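Local coordinates for protein halogenase PltM (Pseudomonas fluorescens, PDB 6BZN) that halogenates phenolic compounds as a flavin-dependent enzyme, installing chlorine, bromine or iodine on an unusually broad range of substrates, at residues A103-A113 with L126-H137; I242-H250 with V260-Q268. All coordinates share one frame; numbering follows the deposited sequence.

Contact 1 of 2, residues A103-A113 with L126-H137; sequences ACGIKLGFSFA and LVAPPLKVPEAH
The imidazole of His-137 has one face under the backbone carbonyl of Ile-106, whose O stands 3.4 Å above the ring plane near its rim, while Lys-107 CB approaches NE2 obliquely; the Phe-112 ring meets Val-127 O at its edge. Both rings sit on paired antiparallel strands: the beta hairpin 109-114 with 126-131 and, round a corner at Leu-108 and at Lys-132 and Val-133, the separate two-stranded ladder 104-107 with 134-138. Histidine suits its place because both ring nitrogens are used, ND1 by Pro-262 O and NE2 by Thr-248 OG1, which fixes the ring's rotation.

Lys-107 and Glu-135 pair across the ladder on the same face as the His-137 ring. With CG between the backbone N and the carbonyl carbon (chi1 54°) and bends nearer the tip, Lys-107 NZ makes a salt bridge of 2.8 Å to Glu-135 OE1, meeting that oxygen nearly along its C-O axis. NZ also bonds Ala-66 O, and the buried opposite charges are likely to stabilise each other. Pro-134 fills the corner with apolar bulk, its CB 3.8 Å from Leu-108 CD2 and flanked too by Ile-106 CD1. There Leu-131 N gives Leu-108 O an almost straight bond of 2.7 Å (178° at the hydrogen). Glycine fits next door, since a CB on Gly-109 would clash with Pro-129 O at 2.9 Å.

The Phe-110 side chain reaches the side chains of Ala-65 and Ser-351, residues that bind FAD in another structure of the enzyme but not here. A water accepts from Phe-110 N and donates to Pro-129 O. Pro-129 has no N-H to offer the buried Phe-110 O, which lacks a hydrogen-bond partner and faces Pro-129 CD at 3.4 Å.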
loop_
_atom_site.group_PDB
_atom_site.type_symbol
_atom_site.label_atom_id
_atom_site.label_comp_id
_atom_site.label_asym_id
_atom_site.label_seq_id
_atom_site.Cartn_x
_atom_site.Cartn_y
_atom_site.Cartn_z
ATOM N N ALA A 103 9.616 -8.243 14.380
ATOM C CA ALA A 103 9.331 -8.019 12.953
ATOM C C ALA A 103 7.979 -7.370 12.643
ATOM O O ALA A 103 7.755 -6.933 11.513
ATOM C CB ALA A 103 9.487 -9.324 12.185
ATOM N N CYS A 104 7.090 -7.290 13.629
ATOM C CA CYS A 104 5.826 -6.605 13.421
ATOM C C CYS A 104 5.157 -6.141 14.695
ATOM O O CYS A 104 5.465 -6.597 15.808
ATOM C CB CYS A 104 4.842 -7.474 12.635
ATOM S SG CYS A 104 4.182 -8.863 13.571
ATOM N N GLY A 105 4.279 -5.172 14.501
ATOM C CA GLY A 105 3.223 -4.862 15.434
ATOM C C GLY A 105 1.916 -5.444 14.912
ATOM O O GLY A 105 1.878 -6.148 13.896
ATOM N N ILE A 106 0.837 -5.097 15.591
ATOM C CA ILE A 106 -0.493 -5.614 15.272
ATOM C C ILE A 106 -1.437 -4.490 14.872
ATOM O O ILE A 106 -1.267 -3.345 15.289
ATOM C CB ILE A 106 -1.051 -6.409 16.475
ATOM C CG1 ILE A 106 -2.188 -7.314 16.064
ATOM C CG2 ILE A 106 -1.473 -5.498 17.619
ATOM C CD1 ILE A 106 -2.502 -8.373 17.105
ATOM N N LYS A 107 -2.412 -4.812 14.032
ATOM C CA LYS A 107 -3.521 -3.891 13.793
ATOM C C LYS A 107 -4.840 -4.625 13.706
ATOM O O LYS A 107 -4.961 -5.663 13.040
ATOM C CB LYS A 107 -3.302 -3.010 12.558
ATOM C CG LYS A 107 -3.001 -3.773 11.287
ATOM C CD LYS A 107 -3.064 -2.895 10.031
ATOM C CE LYS A 107 -4.465 -2.421 9.661
ATOM N NZ LYS A 107 -5.100 -3.158 8.537
ATOM N N LEU A 108 -5.830 -4.056 14.378
ATOM C CA LEU A 108 -7.178 -4.596 14.382
ATOM C C LEU A 108 -8.103 -3.765 13.511
ATOM O O LEU A 108 -9.313 -4.034 13.469
ATOM C CB LEU A 108 -7.689 -4.653 15.813
ATOM C CG LEU A 108 -6.813 -5.478 16.753
ATOM C CD1 LEU A 108 -7.321 -5.377 18.190
ATOM C CD2 LEU A 108 -6.744 -6.924 16.295
ATOM N N GLY A 109 -7.536 -2.778 12.811
ATOM C CA GLY A 109 -8.279 -1.943 11.883
ATOM C C GLY A 109 -7.570 -0.631 11.606
ATOM O O GLY A 109 -6.477 -0.382 12.116
ATOM N N PHE A 110 -8.196 0.178 10.762
ATOM C CA PHE A 110 -7.788 1.567 10.522
ATOM C C PHE A 110 -8.649 2.449 11.419
ATOM O O PHE A 110 -9.858 2.254 11.489
ATOM C CB PHE A 110 -8.022 1.979 9.059
ATOM C CG PHE A 110 -6.977 1.486 8.051
ATOM C CD1 PHE A 110 -5.780 0.869 8.427
ATOM C CD2 PHE A 110 -7.181 1.719 6.694
ATOM C CE1 PHE A 110 -4.842 0.474 7.467
ATOM C CE2 PHE A 110 -6.252 1.305 5.732
ATOM C CZ PHE A 110 -5.078 0.691 6.120
ATOM N N SER A 111 -8.039 3.408 12.107
ATOM C CA SER A 111 -8.781 4.380 12.890
ATOM C C SER A 111 -8.424 5.785 12.419
ATOM O O SER A 111 -7.300 6.041 11.954
ATOM C CB SER A 111 -8.498 4.227 14.382
ATOM O OG SER A 111 -7.132 4.440 14.666
ATOM N N PHE A 112 -9.400 6.681 12.531
ATOM C CA PHE A 112 -9.269 8.049 12.053
ATOM C C PHE A 112 -9.773 8.987 13.129
ATOM O O PHE A 112 -10.900 8.822 13.577
ATOM C CB PHE A 112 -10.072 8.251 10.762
ATOM C CG PHE A 112 -9.662 7.324 9.648
ATOM C CD1 PHE A 112 -10.199 6.047 9.556
ATOM C CD2 PHE A 112 -8.703 7.707 8.724
ATOM C CE1 PHE A 112 -9.804 5.185 8.546
ATOM C CE2 PHE A 112 -8.297 6.846 7.717
ATOM C CZ PHE A 112 -8.853 5.589 7.616
ATOM N N ALA A 113 -8.945 9.942 13.556
ATOM C CA ALA A 113 -9.336 10.964 14.522
ATOM C C ALA A 113 -9.123 12.321 13.882
ATOM O O ALA A 113 -8.038 12.600 13.354
ATOM C CB ALA A 113 -8.504 10.842 15.783
ATOM N N LEU A 126 -14.140 10.399 15.789
ATOM C CA LEU A 126 -13.410 9.169 15.470
ATOM C C LEU A 126 -14.271 8.216 14.638
ATOM O O LEU A 126 -15.473 8.096 14.873
ATOM C CB LEU A 126 -13.043 8.406 16.754
ATOM C CG LEU A 126 -11.727 8.674 17.464
ATOM C CD1 LEU A 126 -11.533 10.155 17.712
ATOM C CD2 LEU A 126 -11.698 7.884 18.775
ATOM N N VAL A 127 -13.652 7.524 13.689
ATOM C CA VAL A 127 -14.247 6.333 13.085
ATOM C C VAL A 127 -13.181 5.243 13.083
ATOM O O VAL A 127 -11.990 5.526 12.915
ATOM C CB VAL A 127 -14.818 6.548 11.653
ATOM C CG1 VAL A 127 -16.004 7.497 11.673
ATOM C CG2 VAL A 127 -13.763 7.058 10.676
ATOM N N ALA A 128 -13.608 4.005 13.289
ATOM C CA ALA A 128 -12.684 2.877 13.286
ATOM C C ALA A 128 -13.448 1.591 13.001
ATOM O O ALA A 128 -13.994 0.992 13.914
ATOM C CB ALA A 128 -11.941 2.782 14.618
ATOM N N PRO A 129 -13.509 1.175 11.726
ATOM C CA PRO A 129 -14.184 -0.084 11.432
ATOM C C PRO A 129 -13.249 -1.258 11.704
ATOM O O PRO A 129 -12.221 -1.352 11.060
ATOM C CB PRO A 129 -14.532 0.031 9.948
ATOM C CG PRO A 129 -13.595 1.062 9.384
ATOM C CD PRO A 129 -13.086 1.898 10.512
ATOM N N PRO A 130 -13.586 -2.140 12.663
ATOM C CA PRO A 130 -12.622 -3.177 13.018
ATOM C C PRO A 130 -12.554 -4.363 12.061
ATOM O O PRO A 130 -13.521 -4.660 11.343
ATOM C CB PRO A 130 -13.080 -3.634 14.408
ATOM C CG PRO A 130 -14.484 -3.221 14.541
ATOM C CD PRO A 130 -14.790 -2.176 13.523
ATOM N N LEU A 131 -11.409 -5.026 12.062
ATOM C CA LEU A 131 -11.223 -6.291 11.352
ATOM C C LEU A 131 -11.744 -7.428 12.227
ATOM O O LEU A 131 -11.896 -7.269 13.437
ATOM C CB LEU A 131 -9.735 -6.525 11.077
ATOM C CG LEU A 131 -8.987 -5.415 10.331
ATOM C CD1 LEU A 131 -7.490 -5.650 10.406
ATOM C CD2 LEU A 131 -9.465 -5.316 8.890
ATOM N N LYS A 132 -11.989 -8.573 11.616
ATOM C CA LYS A 132 -12.286 -9.797 12.373
ATOM C C LYS A 132 -10.980 -10.483 12.774
ATOM O O LYS A 132 -10.830 -10.887 13.935
ATOM C CB LYS A 132 -13.165 -10.750 11.555
ATOM C CG LYS A 132 -14.169 -11.544 12.388
ATOM C CD LYS A 132 -15.374 -10.700 12.786
ATOM C CE LYS A 132 -16.472 -11.551 13.413
ATOM N NZ LYS A 132 -17.753 -10.805 13.573
ATOM N N VAL A 133 -10.045 -10.574 11.817
ATOM C CA VAL A 133 -8.722 -11.208 11.997
ATOM C C VAL A 133 -7.625 -10.124 12.079
ATOM O O VAL A 133 -7.615 -9.208 11.269
ATOM C CB VAL A 133 -8.436 -12.178 10.819
ATOM C CG1 VAL A 133 -6.984 -12.653 10.787
ATOM C CG2 VAL A 133 -9.390 -13.369 10.878
ATOM N N PRO A 134 -6.686 -10.234 13.044
ATOM C CA PRO A 134 -5.646 -9.212 13.152
ATOM C C PRO A 134 -4.715 -9.184 11.933
ATOM O O PRO A 134 -4.499 -10.206 11.288
ATOM C CB PRO A 134 -4.850 -9.629 14.399
ATOM C CG PRO A 134 -5.706 -10.600 15.118
ATOM C CD PRO A 134 -6.523 -11.279 14.071
ATOM N N GLU A 135 -4.199 -8.005 11.622
ATOM C CA GLU A 135 -3.203 -7.845 10.572
ATOM C C GLU A 135 -1.944 -7.209 11.130
ATOM O O GLU A 135 -1.907 -6.860 12.300
ATOM C CB GLU A 135 -3.792 -7.011 9.463
ATOM C CG GLU A 135 -4.885 -7.790 8.799
ATOM C CD GLU A 135 -5.665 -6.994 7.813
ATOM O OE1 GLU A 135 -5.359 -5.795 7.625
ATOM O OE2 GLU A 135 -6.603 -7.585 7.242
ATOM N N ALA A 136 -0.917 -7.091 10.288
ATOM C CA ALA A 136 0.408 -6.675 10.743
ATOM C C ALA A 136 0.721 -5.209 10.453
ATOM O O ALA A 136 0.306 -4.646 9.432
ATOM C CB ALA A 136 1.465 -7.553 10.109
ATOM N N HIS A 137 1.483 -4.612 11.373
ATOM C CA HIS A 137 2.300 -3.445 11.095
ATOM C C HIS A 137 3.706 -3.993 10.829
ATOM O O HIS A 137 4.375 -4.476 11.739
ATOM C CB HIS A 137 2.350 -2.512 12.282
ATOM C CG HIS A 137 1.099 -1.723 12.479
ATOM N ND1 HIS A 137 0.817 -1.073 13.659
ATOM C CD2 HIS A 137 0.067 -1.460 11.643
ATOM C CE1 HIS A 137 -0.330 -0.429 13.534
ATOM N NE2 HIS A 137 -0.804 -0.650 12.321
HETATM O O HOH W 1 -10.408 -0.744 9.180
#

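Contact 2 of 2, residues I242-H250 with V260-Q268; sequences IELFKSTLH and VIPFNNHPQ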
loop_
_atom_site.group_PDB
_atom_site.type_symbol
_atom_site.label_atom_id
_atom_site.label_comp_id
_atom_site.label_asym_id
_atom_site.label_seq_id
_atom_site.Cartn_x
_atom_site.Cartn_y
_atom_site.Cartn_z
ATOM N N ILE A 242 -12.100 -1.397 19.362
ATOM C CA ILE A 242 -10.683 -1.776 19.362
ATOM C C ILE A 242 -9.858 -0.652 19.957
ATOM O O ILE A 242 -10.215 0.520 19.820
ATOM C CB ILE A 242 -10.168 -2.099 17.935
ATOM C CG1 ILE A 242 -10.367 -0.908 16.978
ATOM C CG2 ILE A 242 -10.869 -3.337 17.408
ATOM C CD1 ILE A 242 -9.710 -1.078 15.621
ATOM N N GLU A 243 -8.760 -1.009 20.626
ATOM C CA GLU A 243 -7.790 -0.015 21.067
ATOM C C GLU A 243 -7.198 0.646 19.830
ATOM O O GLU A 243 -6.745 -0.056 18.910
ATOM C CB GLU A 243 -6.633 -0.642 21.840
ATOM C CG GLU A 243 -6.969 -1.277 23.172
ATOM C CD GLU A 243 -5.814 -2.102 23.715
ATOM O OE1 GLU A 243 -4.645 -1.657 23.641
ATOM O OE2 GLU A 243 -6.068 -3.213 24.202
ATOM N N LEU A 244 -7.173 1.971 19.807
ATOM C CA LEU A 244 -6.562 2.680 18.684
ATOM C C LEU A 244 -5.048 2.422 18.646
ATOM O O LEU A 244 -4.449 2.446 17.572
ATOM C CB LEU A 244 -6.856 4.170 18.700
ATOM C CG LEU A 244 -8.282 4.734 18.800
ATOM C CD1 LEU A 244 -8.412 5.987 17.942
ATOM C CD2 LEU A 244 -9.373 3.750 18.458
ATOM N N PHE A 245 -4.463 2.140 19.815
ATOM C CA PHE A 245 -3.083 1.664 19.936
ATOM C C PHE A 245 -2.814 0.423 19.077
ATOM O O PHE A 245 -1.739 0.291 18.493
ATOM C CB PHE A 245 -2.780 1.355 21.415
ATOM C CG PHE A 245 -1.351 0.970 21.705
ATOM C CD1 PHE A 245 -0.284 1.743 21.239
ATOM C CD2 PHE A 245 -1.067 -0.144 22.505
ATOM C CE1 PHE A 245 1.035 1.391 21.526
ATOM C CE2 PHE A 245 0.257 -0.494 22.802
ATOM C CZ PHE A 245 1.301 0.288 22.320
ATOM N N LYS A 246 -3.805 -0.467 19.013
ATOM C CA LYS A 246 -3.772 -1.672 18.196
ATOM C C LYS A 246 -4.473 -1.449 16.853
ATOM O O LYS A 246 -5.248 -2.284 16.393
ATOM C CB LYS A 246 -4.420 -2.847 18.956
ATOM C CG LYS A 246 -3.741 -3.210 20.271
ATOM C CD LYS A 246 -4.341 -4.488 20.840
ATOM C CE LYS A 246 -3.785 -4.852 22.218
ATOM N NZ LYS A 246 -2.385 -5.354 22.159
ATOM N N SER A 247 -4.166 -0.325 16.217
ATOM C CA SER A 247 -4.713 0.036 14.924
ATOM C C SER A 247 -3.712 0.906 14.179
ATOM O O SER A 247 -2.786 1.461 14.774
ATOM C CB SER A 247 -6.019 0.815 15.106
ATOM O OG SER A 247 -5.779 2.180 15.413
ATOM N N THR A 248 -3.910 1.026 12.879
ATOM C CA THR A 248 -3.252 2.069 12.108
ATOM C C THR A 248 -4.046 3.352 12.320
ATOM O O THR A 248 -5.135 3.507 11.784
ATOM C CB THR A 248 -3.249 1.718 10.628
ATOM O OG1 THR A 248 -2.744 0.383 10.474
ATOM C CG2 THR A 248 -2.423 2.711 9.810
ATOM N N LEU A 249 -3.480 4.263 13.096
ATOM C CA LEU A 249 -4.167 5.467 13.517
ATOM C C LEU A 249 -3.797 6.610 12.585
ATOM O O LEU A 249 -2.603 6.870 12.358
ATOM C CB LEU A 249 -3.798 5.773 14.964
ATOM C CG LEU A 249 -4.107 7.134 15.568
ATOM C CD1 LEU A 249 -5.583 7.471 15.452
ATOM C CD2 LEU A 249 -3.652 7.122 17.022
ATOM N N HIS A 250 -4.829 7.272 12.061
ATOM C CA HIS A 250 -4.704 8.390 11.143
ATOM C C HIS A 250 -5.277 9.618 11.838
ATOM O O HIS A 250 -6.485 9.671 12.092
ATOM C CB HIS A 250 -5.544 8.134 9.883
ATOM C CG HIS A 250 -5.218 6.865 9.156
ATOM N ND1 HIS A 250 -5.527 5.617 9.651
ATOM C CD2 HIS A 250 -4.676 6.656 7.932
ATOM C CE1 HIS A 250 -5.149 4.693 8.782
ATOM N NE2 HIS A 250 -4.626 5.298 7.732
ATOM N N VAL A 260 0.192 7.079 13.193
ATOM C CA VAL A 260 0.806 6.458 14.348
ATOM C C VAL A 260 0.636 4.948 14.147
ATOM O O VAL A 260 -0.485 4.413 14.195
ATOM C CB VAL A 260 0.160 6.937 15.665
ATOM C CG1 VAL A 260 0.867 6.334 16.868
ATOM C CG2 VAL A 260 0.189 8.460 15.750
ATOM N N ILE A 261 1.757 4.274 13.892
ATOM C CA ILE A 261 1.791 2.874 13.510
ATOM C C ILE A 261 2.770 2.181 14.455
ATOM O O ILE A 261 3.968 2.103 14.160
ATOM C CB ILE A 261 2.192 2.728 12.027
ATOM C CG1 ILE A 261 1.065 3.257 11.150
ATOM C CG2 ILE A 261 2.479 1.290 11.639
ATOM C CD1 ILE A 261 1.368 3.247 9.679
ATOM N N PRO A 262 2.271 1.691 15.604
ATOM C CA PRO A 262 3.187 1.064 16.569
ATOM C C PRO A 262 3.694 -0.294 16.143
ATOM O O PRO A 262 2.935 -1.085 15.556
ATOM C CB PRO A 262 2.322 0.906 17.827
ATOM C CG PRO A 262 1.233 1.894 17.654
ATOM C CD PRO A 262 0.937 1.877 16.195
ATOM N N PHE A 263 4.968 -0.567 16.433
ATOM C CA PHE A 263 5.479 -1.945 16.406
ATOM C C PHE A 263 5.524 -2.551 17.810
ATOM O O PHE A 263 5.849 -3.720 17.939
ATOM C CB PHE A 263 6.864 -2.029 15.759
ATOM C CG PHE A 263 6.934 -1.397 14.390
ATOM C CD1 PHE A 263 6.286 -1.979 13.311
ATOM C CD2 PHE A 263 7.642 -0.217 14.188
ATOM C CE1 PHE A 263 6.352 -1.405 12.057
ATOM C CE2 PHE A 263 7.707 0.369 12.940
ATOM C CZ PHE A 263 7.069 -0.231 11.870
ATOM N N ASN A 264 5.178 -1.766 18.831
ATOM C CA ASN A 264 5.313 -2.160 20.247
ATOM C C ASN A 264 3.968 -2.449 20.941
ATOM O O ASN A 264 3.852 -2.314 22.155
ATOM C CB ASN A 264 6.119 -1.093 21.016
ATOM C CG ASN A 264 5.385 0.221 21.172
ATOM O OD1 ASN A 264 4.590 0.606 20.312
ATOM N ND2 ASN A 264 5.657 0.929 22.258
ATOM N N ASN A 265 2.977 -2.860 20.158
ATOM C CA ASN A 265 1.606 -3.047 20.624
ATOM C C ASN A 265 1.151 -4.506 20.610
ATOM O O ASN A 265 -0.041 -4.780 20.790
ATOM C CB ASN A 265 0.653 -2.197 19.770
ATOM C CG ASN A 265 0.627 -2.612 18.300
ATOM O OD1 ASN A 265 1.344 -3.519 17.875
ATOM N ND2 ASN A 265 -0.183 -1.919 17.511
ATOM N N HIS A 266 2.085 -5.426 20.356
ATOM C CA HIS A 266 1.790 -6.851 20.274
ATOM C C HIS A 266 2.252 -7.482 21.589
ATOM O O HIS A 266 3.387 -7.271 21.997
ATOM C CB HIS A 266 2.528 -7.494 19.091
ATOM C CG HIS A 266 2.065 -8.884 18.780
ATOM N ND1 HIS A 266 1.193 -9.172 17.753
ATOM C CD2 HIS A 266 2.330 -10.063 19.381
ATOM C CE1 HIS A 266 0.953 -10.471 17.731
ATOM N NE2 HIS A 266 1.627 -11.035 18.713
ATOM N N PRO A 267 1.390 -8.279 22.245
ATOM C CA PRO A 267 1.813 -8.812 23.555
ATOM C C PRO A 267 3.064 -9.723 23.520
ATOM O O PRO A 267 3.792 -9.769 24.497
ATOM C CB PRO A 267 0.573 -9.570 24.069
ATOM C CG PRO A 267 -0.489 -9.436 23.026
ATOM C CD PRO A 267 0.111 -8.853 21.786
ATOM N N GLN A 268 3.280 -10.456 22.434
ATOM C CA GLN A 268 4.551 -11.183 22.193
ATOM C C GLN A 268 5.636 -10.491 21.321
ATOM O O GLN A 268 6.633 -11.117 20.972
ATOM C CB GLN A 268 4.255 -12.573 21.620
ATOM C CG GLN A 268 3.463 -13.471 22.555
ATOM C CD GLN A 268 2.025 -13.632 22.103
ATOM O OE1 GLN A 268 1.767 -14.221 21.045
ATOM N NE2 GLN A 268 1.081 -13.112 22.887
HETATM O O HOH W 2 -1.867 3.699 16.936
#
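Strands 248-250 and 260-262 run antiparallel at 164°, Leu-249 and Val-260 forming the hydrogen-bonded pair of a beta hairpin, and beyond it the two chains part into loops joined by side chains. On the strands the apolar branches lie side by side: Leu-249 CD2 comes within 4.1 Å of Val-260 CB, and Thr-248 CG2 rests against Ile-261 CG1 and CD1.

Past the hairpin, Phe-245 and Asn-265 hold each other twice. The phenyl ring, its CG anti to the backbone N (chi1 -175°), lies with one face over Asn-265 CB, a CH-pi contact of 3.7 Å from that CB to the Phe-245 ring centroid. Asn-265 ND2 meanwhile donates in its amide plane to Phe-245 O, 2.9 Å away and nearly straight (174° at the hydrogen). Asparagine suits the site because its other end, OD1, accepts from Ile-106 N, so the amide spans two backbones. Lys-246 runs extended to its last torsion, where a bend lets NZ hydrogen-bond Asn-265 O at 2.8 Å. Rigid Pro-262 puts CG 3.5 Å from Phe-245 O and also touches the ring at CD1. Replacing Phe-245 by an alanine would probably leave Asn-265 CB without its aromatic face and Pro-262 CG without its ring neighbour, opening a gap between the loops.

Glu-229, in the short helix 228-231, accepts from the backbone N of Leu-244 and of Phe-245. Strand 248-253 is flanked by 109-114, against which Leu-249 touches Ser-111, while strand 256-262 is followed in the sheet by 273-281, where Val-260 and Pro-262 meet Cys-274.

In the fold
From the N terminus, 103-113 runs out along two strands and 126-137 returns beside it, so contact 1 closes the loop 114-125. About a hundred residues later, 242-250 and 260-268 form a second hairpin, and contact 2 closes 251-259, which holds its turn; the two contacts are thus in series, neither nested nor crossed. In space they adjoin, their centres about 7 Å apart: strand 109-114 lies parallel to strand 248-253 in one mixed sheet, with 126-131 at its outer edge and 256-262 farther in. Ser-111 OG and Ser-247 OG, 2.7 Å apart and hydrogen-bonded, join the two, as does the backbone bond between Leu-108 N and Lys-246 O.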